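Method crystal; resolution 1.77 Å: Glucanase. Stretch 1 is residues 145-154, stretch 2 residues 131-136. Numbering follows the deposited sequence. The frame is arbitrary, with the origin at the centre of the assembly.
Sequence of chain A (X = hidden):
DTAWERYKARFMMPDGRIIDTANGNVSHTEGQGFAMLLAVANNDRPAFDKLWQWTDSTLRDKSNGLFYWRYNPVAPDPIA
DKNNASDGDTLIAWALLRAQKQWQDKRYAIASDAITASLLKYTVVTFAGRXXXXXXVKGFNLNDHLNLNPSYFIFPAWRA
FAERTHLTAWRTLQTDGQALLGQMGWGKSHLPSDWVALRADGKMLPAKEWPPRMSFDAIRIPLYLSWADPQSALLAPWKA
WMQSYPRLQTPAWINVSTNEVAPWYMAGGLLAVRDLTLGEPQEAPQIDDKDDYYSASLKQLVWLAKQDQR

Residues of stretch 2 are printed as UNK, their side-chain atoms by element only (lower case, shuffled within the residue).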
# COMPACT_ATOMS: atom_id res chain seq x y z
N HIS A 145 13.98 8.10 -17.33
CA HIS A 145 13.02 8.34 -16.26
C HIS A 145 12.50 7.01 -15.74
O HIS A 145 12.34 6.06 -16.50
CB HIS A 145 11.82 9.16 -16.72
CG HIS A 145 12.14 10.58 -17.08
ND1 HIS A 145 12.72 10.92 -18.29
CD2 HIS A 145 11.97 11.73 -16.40
CE1 HIS A 145 12.88 12.23 -18.33
NE2 HIS A 145 12.44 12.75 -17.20
N LEU A 146 12.19 6.97 -14.45
CA LEU A 146 11.36 5.93 -13.88
C LEU A 146 10.04 6.54 -13.42
O LEU A 146 10.02 7.62 -12.82
CB LEU A 146 12.03 5.25 -12.69
CG LEU A 146 13.41 4.66 -12.89
CD1 LEU A 146 13.88 4.01 -11.59
CD2 LEU A 146 13.38 3.67 -14.04
N ASN A 147 8.94 5.86 -13.71
CA ASN A 147 7.65 6.23 -13.16
C ASN A 147 7.46 5.47 -11.86
O ASN A 147 7.31 4.25 -11.85
CB ASN A 147 6.53 5.93 -14.16
CG ASN A 147 6.43 6.99 -15.23
OD1 ASN A 147 6.89 8.12 -15.03
ND2 ASN A 147 5.83 6.65 -16.37
N LEU A 148 7.49 6.20 -10.75
CA LEU A 148 7.42 5.61 -9.42
C LEU A 148 6.08 5.95 -8.78
O LEU A 148 5.40 6.90 -9.16
CB LEU A 148 8.56 6.13 -8.54
CG LEU A 148 9.97 5.96 -9.09
CD1 LEU A 148 10.96 6.58 -8.11
CD2 LEU A 148 10.26 4.48 -9.30
N ASN A 149 5.71 5.15 -7.79
CA ASN A 149 4.51 5.42 -6.99
C ASN A 149 4.96 5.42 -5.53
O ASN A 149 5.22 4.35 -4.96
CB ASN A 149 3.43 4.37 -7.26
CG ASN A 149 2.11 4.74 -6.61
OD1 ASN A 149 2.08 5.19 -5.47
ND2 ASN A 149 1.02 4.55 -7.35
N PRO A 150 5.13 6.59 -4.92
CA PRO A 150 5.67 6.60 -3.55
C PRO A 150 4.76 5.94 -2.53
O PRO A 150 5.24 5.58 -1.45
CB PRO A 150 5.85 8.10 -3.24
CG PRO A 150 4.99 8.83 -4.24
CD PRO A 150 5.06 7.95 -5.49
N SER A 151 3.47 5.74 -2.85
CA SER A 151 2.61 4.96 -1.96
C SER A 151 2.94 3.47 -1.99
O SER A 151 2.36 2.72 -1.20
CB SER A 151 1.14 5.18 -2.32
OG SER A 151 0.70 4.35 -3.37
N TYR A 152 3.84 3.03 -2.87
CA TYR A 152 4.38 1.67 -2.82
C TYR A 152 5.64 1.57 -1.96
O TYR A 152 6.20 0.48 -1.83
CB TYR A 152 4.70 1.14 -4.23
CG TYR A 152 3.55 0.97 -5.20
CD1 TYR A 152 2.33 1.60 -5.01
CD2 TYR A 152 3.71 0.17 -6.33
CE1 TYR A 152 1.28 1.44 -5.92
CE2 TYR A 152 2.67 0.00 -7.25
CZ TYR A 152 1.46 0.64 -7.03
OH TYR A 152 0.42 0.49 -7.92
N PHE A 153 6.10 2.68 -1.37
CA PHE A 153 7.22 2.63 -0.42
C PHE A 153 6.66 2.25 0.95
O PHE A 153 6.43 3.10 1.82
CB PHE A 153 7.95 3.97 -0.31
CG PHE A 153 8.51 4.53 -1.61
CD1 PHE A 153 8.51 3.81 -2.80
CD2 PHE A 153 9.07 5.81 -1.60
CE1 PHE A 153 9.03 4.38 -3.97
CE2 PHE A 153 9.60 6.37 -2.77
CZ PHE A 153 9.58 5.65 -3.95
N ILE A 154 6.44 0.96 1.16
CA ILE A 154 5.70 0.49 2.36
C ILE A 154 6.73 0.35 3.47
O ILE A 154 7.20 -0.74 3.81
CB ILE A 154 4.91 -0.78 2.09
CG1 ILE A 154 4.01 -0.55 0.86
CG2 ILE A 154 4.04 -1.11 3.31
CD1 ILE A 154 3.12 -1.73 0.50
N UNK A 131 18.86 3.22 -4.52
CA UNK A 131 18.06 2.02 -4.74
C UNK A 131 16.60 2.42 -4.71
O UNK A 131 16.16 3.10 -3.77
c UNK A 131 18.33 0.97 -3.66
n UNK A 131 20.96 0.60 -5.74
o UNK A 131 19.86 -1.30 -5.21
c UNK A 131 20.21 -0.15 -4.93
c UNK A 131 19.78 0.49 -3.62
N UNK A 132 15.84 2.00 -5.73
CA UNK A 132 14.43 2.35 -5.85
C UNK A 132 13.64 1.11 -6.24
O UNK A 132 14.11 0.29 -7.04
c UNK A 132 14.19 3.50 -6.86
c UNK A 132 14.41 3.03 -8.27
c UNK A 132 15.13 4.66 -6.60
N UNK A 133 12.43 0.98 -5.69
CA UNK A 133 11.51 -0.09 -6.04
C UNK A 133 10.55 0.40 -7.13
O UNK A 133 9.82 1.38 -6.92
c UNK A 133 9.71 -1.64 -5.17
c UNK A 133 10.05 -3.16 -2.87
c UNK A 133 10.72 -0.57 -4.83
s UNK A 133 8.77 -2.24 -3.74
N UNK A 134 10.57 -0.27 -8.27
CA UNK A 134 9.65 0.01 -9.36
C UNK A 134 8.23 -0.39 -8.98
O UNK A 134 8.03 -1.32 -8.18
c UNK A 134 10.07 -0.75 -10.61
c UNK A 134 11.84 -1.48 -12.22
c UNK A 134 11.43 0.93 -11.83
c UNK A 134 11.45 -0.44 -11.20
N UNK A 135 7.20 0.26 -9.55
CA UNK A 135 5.82 -0.17 -9.28
C UNK A 135 5.49 -1.54 -9.84
O UNK A 135 4.51 -2.16 -9.39
c UNK A 135 7.26 1.54 -10.28
c UNK A 135 4.97 0.91 -9.97
c UNK A 135 5.88 2.11 -10.08
N UNK A 136 6.24 -2.00 -10.83
CA UNK A 136 6.08 -3.32 -11.41
C UNK A 136 7.31 -3.65 -12.23
O UNK A 136 8.09 -2.76 -12.57
O HOH W 1 7.27 2.86 -6.83

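Position 131 carries five side-chain atoms, three carbons in a chain with one oxygen and one nitrogen on the third. The branched end is therefore a carboxamide, and the two-carbon spacer before it makes the residue Gln131. Its side chain is out of reach of stretch 1, and its NE2 is hydrogen-bonded elsewhere in the structure.

At position 132 there are three carbons, one bonded to CA and carrying the other two. Branching at CB with no further atoms identifies Val132. Its CA-to-CB bond points toward stretch 1, and its CG2 lies 3.5 Å from CD1 of Leu146, a close apolar contact.

Position 133 has an unbranched chain of two carbons, a sulfur and a terminal carbon. A thioether in that place is diagnostic of Met133. Chi1 and chi2 are both t, so the chain extends before chi3 (m) turns its end. SD stands 4.2 Å from the backbone O of Tyr152. The backbone O of Met133 faces two hydrophobic side chains: it is 3.9 Å from CD2 of Leu148 and 4.3 Å from CE1 of Phe153, lying at the edge of the phenylalanine ring, near its plane.

Four carbons are present at position 134, forked at the second, which gives Leu134 rather than a residue branched at CB. The CA-to-CB bond points away from stretch 1, yet the end of the side chain comes nearer, bringing CD2 to 3.9 Å from CD1 of Leu146. That methyl thus meets both Val132 and Leu134.

Position 135 shows three carbons that close a ring onto the backbone N; only proline fits, so this is Pro135, with a C-gamma exo pucker. It has the largest covered area of the stretch, 90 Å². Its CG is 3.1 Å from O of Asn147 and 3.9 Å from CA of Leu148, which places the ring against the backbone of stretch 1. CB packs 3.7 Å from CE2 of Tyr152, while the backbone O of Pro135 lies 3.6 Å from that same CE2, at the edge of the aromatic ring.

Position 136 has backbone atoms alone and is Gly136; it makes no contact with stretch 1.

The contact buries 446 Å², both sides summed, without a direct hydrogen bond between the stretches. Apolar packing dominates, with Leu146 against Val132 and Leu134, and Pro135 between Leu148 and Tyr152: its CD is 4.3 Å from CD2 of Leu148. The polar link is indirect. Water 1 donates to O of Met133 at 2.9 Å and accepts from N of Asn149 at 2.9 Å, so it bridges the two backbones. A cost remains at O of Asn147, which the contact buries with no partner anywhere in the model. Within stretch 1, the turn leading to Tyr152 is held by its N donating to O of Asn149 at 2.8 Å, and by OG of Ser151 donating to OD1 of Asn149 at 2.6 Å.

Stretch 2 (131-136) QVMLPG
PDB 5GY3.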